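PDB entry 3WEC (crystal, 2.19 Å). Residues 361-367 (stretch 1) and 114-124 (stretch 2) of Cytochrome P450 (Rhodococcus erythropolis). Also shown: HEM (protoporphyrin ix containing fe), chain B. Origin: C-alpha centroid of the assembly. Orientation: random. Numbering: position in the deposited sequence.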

ATOM      1  N   CYS A 361       5.554   4.022   6.335  1.00 27.71           N
ATOM      2  CA  CYS A 361       4.098   4.182   6.111  1.00 24.82           C
ATOM      3  C   CYS A 361       3.293   4.934   7.183  1.00 24.63           C
ATOM      4  O   CYS A 361       2.817   4.327   8.059  1.00 26.38           O
ATOM      5  CB  CYS A 361       3.413   2.841   6.022  1.00 23.87           C
ATOM      6  SG  CYS A 361       1.604   3.099   5.703  1.00 22.64           S
ATOM      7  N   LEU A 362       3.022   6.210   7.076  1.00 25.34           N
ATOM      8  CA  LEU A 362       2.147   6.874   8.045  1.00 26.30           C
ATOM      9  C   LEU A 362       0.876   6.125   8.553  1.00 27.18           C
ATOM     10  O   LEU A 362       0.522   6.272   9.739  1.00 27.97           O
ATOM     11  CB  LEU A 362       1.801   8.297   7.549  1.00 27.62           C
ATOM     12  CG  LEU A 362       1.054   9.209   8.525  1.00 29.01           C
ATOM     13  CD1 LEU A 362       2.015   9.612   9.627  1.00 33.77           C
ATOM     14  CD2 LEU A 362       0.519  10.449   7.852  1.00 30.95           C
ATOM     15  N   GLY A 363       0.163   5.383   7.667  1.00 28.05           N
ATOM     16  CA  GLY A 363      -1.029   4.651   8.075  1.00 26.64           C
ATOM     17  C   GLY A 363      -0.797   3.286   8.724  1.00 27.72           C
ATOM     18  O   GLY A 363      -1.725   2.510   8.873  1.00 27.18           O
ATOM     19  N   SER A 364       0.435   2.977   9.127  1.00 27.91           N
ATOM     20  CA  SER A 364       0.735   1.611   9.519  1.00 29.04           C
ATOM     21  C   SER A 364       0.121   1.098  10.850  1.00 31.98           C
ATOM     22  O   SER A 364      -0.128  -0.112  10.944  1.00 34.55           O
ATOM     23  CB  SER A 364       2.228   1.379   9.592  1.00 30.47           C
ATOM     24  OG  SER A 364       2.759   2.119  10.648  1.00 30.06           O
ATOM     25  N   ALA A 365      -0.065   1.962  11.860  1.00 31.59           N
ATOM     26  CA  ALA A 365      -0.851   1.596  13.051  1.00 33.46           C
ATOM     27  C   ALA A 365      -2.314   1.303  12.719  1.00 33.57           C
ATOM     28  O   ALA A 365      -2.914   0.465  13.379  1.00 34.95           O
ATOM     29  CB  ALA A 365      -0.780   2.675  14.127  1.00 34.97           C
ATOM     30  N   LEU A 366      -2.876   2.013  11.717  1.00 30.18           N
ATOM     31  CA  LEU A 366      -4.269   1.886  11.323  1.00 30.35           C
ATOM     32  C   LEU A 366      -4.468   0.650  10.466  1.00 29.31           C
ATOM     33  O   LEU A 366      -5.367  -0.118  10.713  1.00 31.71           O
ATOM     34  CB  LEU A 366      -4.746   3.124  10.511  1.00 30.30           C
ATOM     35  CG  LEU A 366      -6.182   3.106   9.913  1.00 29.10           C
ATOM     36  CD1 LEU A 366      -7.258   2.930  11.000  1.00 29.52           C
ATOM     37  CD2 LEU A 366      -6.391   4.437   9.231  1.00 28.08           C
ATOM     38  N   ALA A 367      -3.656   0.485   9.434  1.00 26.81           N
ATOM     39  CA  ALA A 367      -3.653  -0.760   8.680  1.00 27.46           C
ATOM     40  C   ALA A 367      -3.510  -1.984   9.610  1.00 28.68           C
ATOM     41  O   ALA A 367      -4.207  -2.957   9.439  1.00 29.76           O
ATOM     42  CB  ALA A 367      -2.559  -0.742   7.597  1.00 24.39           C
TER
HETATM   43  CHA HEM B 501       3.759   5.155   2.496  1.00 25.08           C
HETATM   44  CHB HEM B 501       2.947   0.255   2.674  1.00 24.97           C
HETATM   45  CHC HEM B 501      -1.481   1.054   4.636  1.00 24.00           C
HETATM   46  CHD HEM B 501      -0.703   6.029   4.257  1.00 22.71           C
HETATM   47  C1A HEM B 501       3.822   3.716   2.367  1.00 24.28           C
HETATM   48  C2A HEM B 501       4.964   3.058   1.652  1.00 28.16           C
HETATM   49  C3A HEM B 501       4.703   1.639   1.729  1.00 29.55           C
HETATM   50  C4A HEM B 501       3.428   1.571   2.439  1.00 24.80           C
HETATM   51  CMA HEM B 501       5.566   0.489   1.161  1.00 28.39           C
HETATM   52  CAA HEM B 501       6.230   3.607   0.983  1.00 27.61           C
HETATM   53  CBA HEM B 501       7.236   3.698   2.146  1.00 27.44           C
HETATM   54  CGA HEM B 501       8.664   3.991   1.647  1.00 31.98           C
HETATM   55  O1A HEM B 501       8.873   4.573   0.541  1.00 28.10           O
HETATM   56  O2A HEM B 501       9.628   3.677   2.401  1.00 31.39           O
HETATM   57  C1B HEM B 501       1.610   0.075   3.234  1.00 26.52           C
HETATM   58  C2B HEM B 501       1.174  -1.285   3.541  1.00 23.93           C
HETATM   59  C3B HEM B 501      -0.130  -1.011   4.080  1.00 24.75           C
HETATM   60  C4B HEM B 501      -0.295   0.437   4.040  1.00 25.81           C
HETATM   61  CMB HEM B 501       1.816  -2.626   3.317  1.00 24.45           C
HETATM   62  CAB HEM B 501      -1.046  -2.081   4.553  1.00 26.47           C
HETATM   63  CBB HEM B 501      -2.311  -2.036   4.220  1.00 27.54           C
HETATM   64  C1C HEM B 501      -1.643   2.488   4.747  1.00 23.95           C
HETATM   65  C2C HEM B 501      -2.906   3.108   5.149  1.00 24.97           C
HETATM   66  C3C HEM B 501      -2.646   4.557   5.017  1.00 25.46           C
HETATM   67  C4C HEM B 501      -1.290   4.728   4.537  1.00 21.40           C
HETATM   68  CMC HEM B 501      -4.140   2.363   5.577  1.00 27.00           C
HETATM   69  CAC HEM B 501      -3.572   5.713   5.258  1.00 26.36           C
HETATM   70  CBC HEM B 501      -4.721   5.579   5.881  1.00 29.59           C
HETATM   71  C1D HEM B 501       0.620   6.240   3.655  1.00 24.71           C
HETATM   72  C2D HEM B 501       1.169   7.589   3.547  1.00 26.67           C
HETATM   73  C3D HEM B 501       2.519   7.356   3.002  1.00 26.71           C
HETATM   74  C4D HEM B 501       2.589   5.887   2.942  1.00 26.02           C
HETATM   75  CMD HEM B 501       0.462   8.893   3.838  1.00 28.24           C
HETATM   76  CAD HEM B 501       3.558   8.373   2.620  1.00 26.80           C
HETATM   77  CBD HEM B 501       4.525   8.477   3.824  1.00 24.47           C
HETATM   78  CGD HEM B 501       5.617   9.472   3.613  1.00 27.50           C
HETATM   79  O1D HEM B 501       5.997  10.119   4.630  1.00 29.53           O
HETATM   80  O2D HEM B 501       6.101   9.628   2.444  1.00 26.52           O
HETATM   81  NA  HEM B 501       2.872   2.801   2.989  1.00 25.41           N
HETATM   82  NB  HEM B 501       0.789   1.112   3.580  1.00 25.46           N
HETATM   83  NC  HEM B 501      -0.637   3.449   4.431  1.00 22.44           N
HETATM   84  ND  HEM B 501       1.478   5.224   3.348  1.00 27.49           N
HETATM   85 FE   HEM B 501       0.986   3.186   3.436  1.00 24.39          FE
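Stretch 2 (114-124) LVSDAFTRSTT

Packing of the helix ending of residues 114-124 against the heme-ligand turn and helix start of residues 361-367. Stretch 1 opens as a loop, makes a type I beta turn from Cys 361 to Ser 364 and enters a helix at Ser 364, with Gly 363 at the N-cap position. Stretch 2 is already helical at Leu 114, in a helix that begins earlier in the chain, closing with a non-helical segment that includes Ser 122 to Thr 124. The two run in the same general sense: Leu 362 lies nearest Ser 116 (CA to CA, 7.0 Å), Gly 363 nearest Phe 119 (CA to CA, 8.4 Å) and Leu 366 nearest Thr 123 (CA to CA, 7.0 Å). No hydrogen bond joins them; the 283 Å² buried between them, both sides summed, comes from van der Waals packing.

Cys 361 does not touch stretch 2. Its t rotamer takes SG to the heme iron, 2.4 Å from HEM FE, the thiolate ligation expected of a cytochrome P450, and its carbonyl closes the turn by accepting from Ser 364 (Ser 364 N to Cys 361 O, 2.9 Å). Leu 362 has the largest area covered by stretch 2. Its CB points toward the helix, and with chi1 t and chi2 p both methyls reach Ser 116, CD1 3.2 Å from Ser 116 CB, a tight approach, and CD2 4.2 Å from it; CD2 also lies 3.8 Å from Val 115 CG1 and 4.3 Å from Phe 119 CB. Val 115 and Phe 119 are one helical turn apart, linked by the bond from Phe 119 N to Val 115 O (2.8 Å), so this methyl meets side chains from successive turns.

Gly 363 touches both the porphyrin and the phenyl ring, its CA 3.5 Å from HEM C3C and 4.1 Å from Phe 119 CE2. A CB here would fall 2.0 Å from HEM C3C, so the absence of a side chain lets the backbone lie this close to the heme. Ser 364 turns away from stretch 2; its OG makes a weak bond to Cys 361 O (3.4 Å). Ala 365 points its CB toward stretch 2 but makes no contact.

Four residues beyond Leu 362, now within the helix, Leu 366 again points its CB toward stretch 2. Its CD2 lies 3.7 Å from Phe 119 CZ, 3.9 Å from HEM CBC and 4.1 Å from Thr 123 CG2. HEM CBC is itself 3.7 Å from Phe 119 CZ, so leucine, phenyl ring and vinyl group form one apolar cluster. Thr 123 bonds through OG1 to Phe 119 O (2.8 Å), within its own stretch. Ala 367 leaves stretch 2 and places CB 3.6 Å from HEM CBB.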

ATOM      1  N   LEU A 114       2.797  18.083   9.946  1.00 37.24           N
ATOM      2  CA  LEU A 114       1.468  18.641  10.061  1.00 37.46           C
ATOM      3  C   LEU A 114       0.420  17.532   9.841  1.00 35.13           C
ATOM      4  O   LEU A 114      -0.483  17.371  10.643  1.00 36.61           O
ATOM      5  CB  LEU A 114       1.276  19.788   9.039  1.00 36.98           C
ATOM      6  CG  LEU A 114       2.191  20.996   9.223  1.00 39.29           C
ATOM      7  CD1 LEU A 114       2.087  22.044   8.105  1.00 38.71           C
ATOM      8  CD2 LEU A 114       1.909  21.608  10.586  1.00 41.40           C
ATOM      9  N   VAL A 115       0.611  16.732   8.811  1.00 32.00           N
ATOM     10  CA  VAL A 115      -0.345  15.691   8.485  1.00 31.09           C
ATOM     11  C   VAL A 115      -0.407  14.611   9.577  1.00 31.94           C
ATOM     12  O   VAL A 115      -1.480  14.318  10.095  1.00 31.79           O
ATOM     13  CB  VAL A 115      -0.039  15.108   7.106  1.00 28.59           C
ATOM     14  CG1 VAL A 115      -0.833  13.849   6.861  1.00 27.04           C
ATOM     15  CG2 VAL A 115      -0.289  16.146   6.020  1.00 28.60           C
ATOM     16  N   SER A 116       0.734  14.075   9.990  1.00 32.89           N
ATOM     17  CA  SER A 116       0.709  13.012  10.980  1.00 34.81           C
ATOM     18  C   SER A 116       0.198  13.473  12.326  1.00 38.65           C
ATOM     19  O   SER A 116      -0.238  12.637  13.123  1.00 39.40           O
ATOM     20  CB  SER A 116       2.089  12.413  11.179  1.00 36.50           C
ATOM     21  OG  SER A 116       3.016  13.418  11.505  1.00 41.54           O
ATOM     22  N   ASP A 117       0.292  14.782  12.615  1.00 39.20           N
ATOM     23  CA  ASP A 117      -0.264  15.294  13.885  1.00 42.53           C
ATOM     24  C   ASP A 117      -1.818  15.152  13.807  1.00 41.36           C
ATOM     25  O   ASP A 117      -2.472  14.553  14.676  1.00 41.29           O
ATOM     26  CB  ASP A 117       0.247  16.729  14.179  1.00 44.23           C
ATOM     27  CG  ASP A 117      -0.406  17.364  15.387  1.00 49.76           C
ATOM     28  OD1 ASP A 117      -1.456  16.863  15.829  1.00 51.76           O
ATOM     29  OD2 ASP A 117       0.147  18.362  15.958  1.00 52.11           O
ATOM     30  N   ALA A 118      -2.402  15.630  12.712  1.00 40.19           N
ATOM     31  CA  ALA A 118      -3.841  15.481  12.538  1.00 39.23           C
ATOM     32  C   ALA A 118      -4.254  14.018  12.404  1.00 37.50           C
ATOM     33  O   ALA A 118      -5.358  13.633  12.805  1.00 38.88           O
ATOM     34  CB  ALA A 118      -4.295  16.263  11.336  1.00 37.40           C
ATOM     35  N   PHE A 119      -3.387  13.210  11.818  1.00 35.29           N
ATOM     36  CA  PHE A 119      -3.805  11.864  11.395  1.00 33.84           C
ATOM     37  C   PHE A 119      -3.984  10.966  12.637  1.00 36.70           C
ATOM     38  O   PHE A 119      -4.920  10.157  12.719  1.00 36.82           O
ATOM     39  CB  PHE A 119      -2.827  11.207  10.429  1.00 29.94           C
ATOM     40  CG  PHE A 119      -3.287   9.849   9.959  1.00 28.31           C
ATOM     41  CD1 PHE A 119      -4.203   9.745   8.910  1.00 26.61           C
ATOM     42  CD2 PHE A 119      -2.788   8.691  10.519  1.00 28.17           C
ATOM     43  CE1 PHE A 119      -4.641   8.494   8.464  1.00 26.44           C
ATOM     44  CE2 PHE A 119      -3.207   7.431  10.077  1.00 27.63           C
ATOM     45  CZ  PHE A 119      -4.140   7.323   9.057  1.00 26.84           C
ATOM     46  N   THR A 120      -3.085  11.161  13.583  1.00 38.34           N
ATOM     47  CA  THR A 120      -3.056  10.421  14.810  1.00 42.54           C
ATOM     48  C   THR A 120      -4.255  10.779  15.688  1.00 44.57           C
ATOM     49  O   THR A 120      -4.874   9.913  16.278  1.00 47.19           O
ATOM     50  CB  THR A 120      -1.748  10.717  15.549  1.00 45.08           C
ATOM     51  OG1 THR A 120      -1.672  12.128  15.716  1.00 48.82           O
ATOM     52  CG2 THR A 120      -0.550  10.296  14.706  1.00 42.40           C
ATOM     53  N   ARG A 121      -4.596  12.053  15.753  1.00 45.46           N
ATOM     54  CA  ARG A 121      -5.727  12.514  16.525  1.00 47.95           C
ATOM     55  C   ARG A 121      -7.031  11.974  16.002  1.00 47.28           C
ATOM     56  O   ARG A 121      -8.010  11.913  16.744  1.00 51.20           O
ATOM     57  CB  ARG A 121      -5.794  14.022  16.483  1.00 48.82           C
ATOM     58  CG  ARG A 121      -4.639  14.690  17.171  1.00 51.08           C
ATOM     59  CD  ARG A 121      -4.688  16.194  16.933  1.00 51.40           C
ATOM     60  NE  ARG A 121      -3.824  16.914  17.849  1.00 53.90           N
ATOM     61  CZ  ARG A 121      -4.074  17.085  19.141  1.00 58.87           C
ATOM     62  NH1 ARG A 121      -5.160  16.535  19.685  1.00 61.66           N
ATOM     63  NH2 ARG A 121      -3.229  17.781  19.903  1.00 60.62           N
ATOM     64  N   SER A 122      -7.042  11.615  14.721  1.00 43.57           N
ATOM     65  CA  SER A 122      -8.201  11.048  14.043  1.00 42.99           C
ATOM     66  C   SER A 122      -8.145   9.548  14.013  1.00 42.14           C
ATOM     67  O   SER A 122      -8.986   8.909  13.354  1.00 41.05           O
ATOM     68  CB  SER A 122      -8.230  11.487  12.573  1.00 39.92           C
ATOM     69  OG  SER A 122      -8.496  12.863  12.480  1.00 43.29           O
ATOM     70  N   THR A 123      -7.119   8.968  14.625  1.00 41.73           N
ATOM     71  CA  THR A 123      -6.987   7.495  14.542  1.00 41.48           C
ATOM     72  C   THR A 123      -6.700   6.897  15.912  1.00 44.18           C
ATOM     73  O   THR A 123      -5.966   5.938  16.005  1.00 44.52           O
ATOM     74  CB  THR A 123      -5.946   7.014  13.461  1.00 37.76           C
ATOM     75  OG1 THR A 123      -4.661   7.600  13.701  1.00 37.92           O
ATOM     76  CG2 THR A 123      -6.374   7.387  12.055  1.00 34.91           C
ATOM     77  N   THR A 124      -7.255   7.481  16.970  1.00 47.97           N
ATOM     78  CA  THR A 124      -6.999   7.007  18.361  1.00 53.19           C
ATOM     79  C   THR A 124      -7.942   5.858  18.784  1.00 55.90           C
ATOM     80  O   THR A 124      -8.854   5.508  18.045  1.00 54.48           O
ATOM     81  CB  THR A 124      -7.187   8.111  19.404  1.00 56.18           C
ATOM     82  OG1 THR A 124      -8.588   8.400  19.518  1.00 57.08           O
ATOM     83  CG2 THR A 124      -6.409   9.356  19.014  1.00 55.01           C
TER
HETATM   84  O   HOH W   1       0.043   2.742   1.187  1.00 21.46           O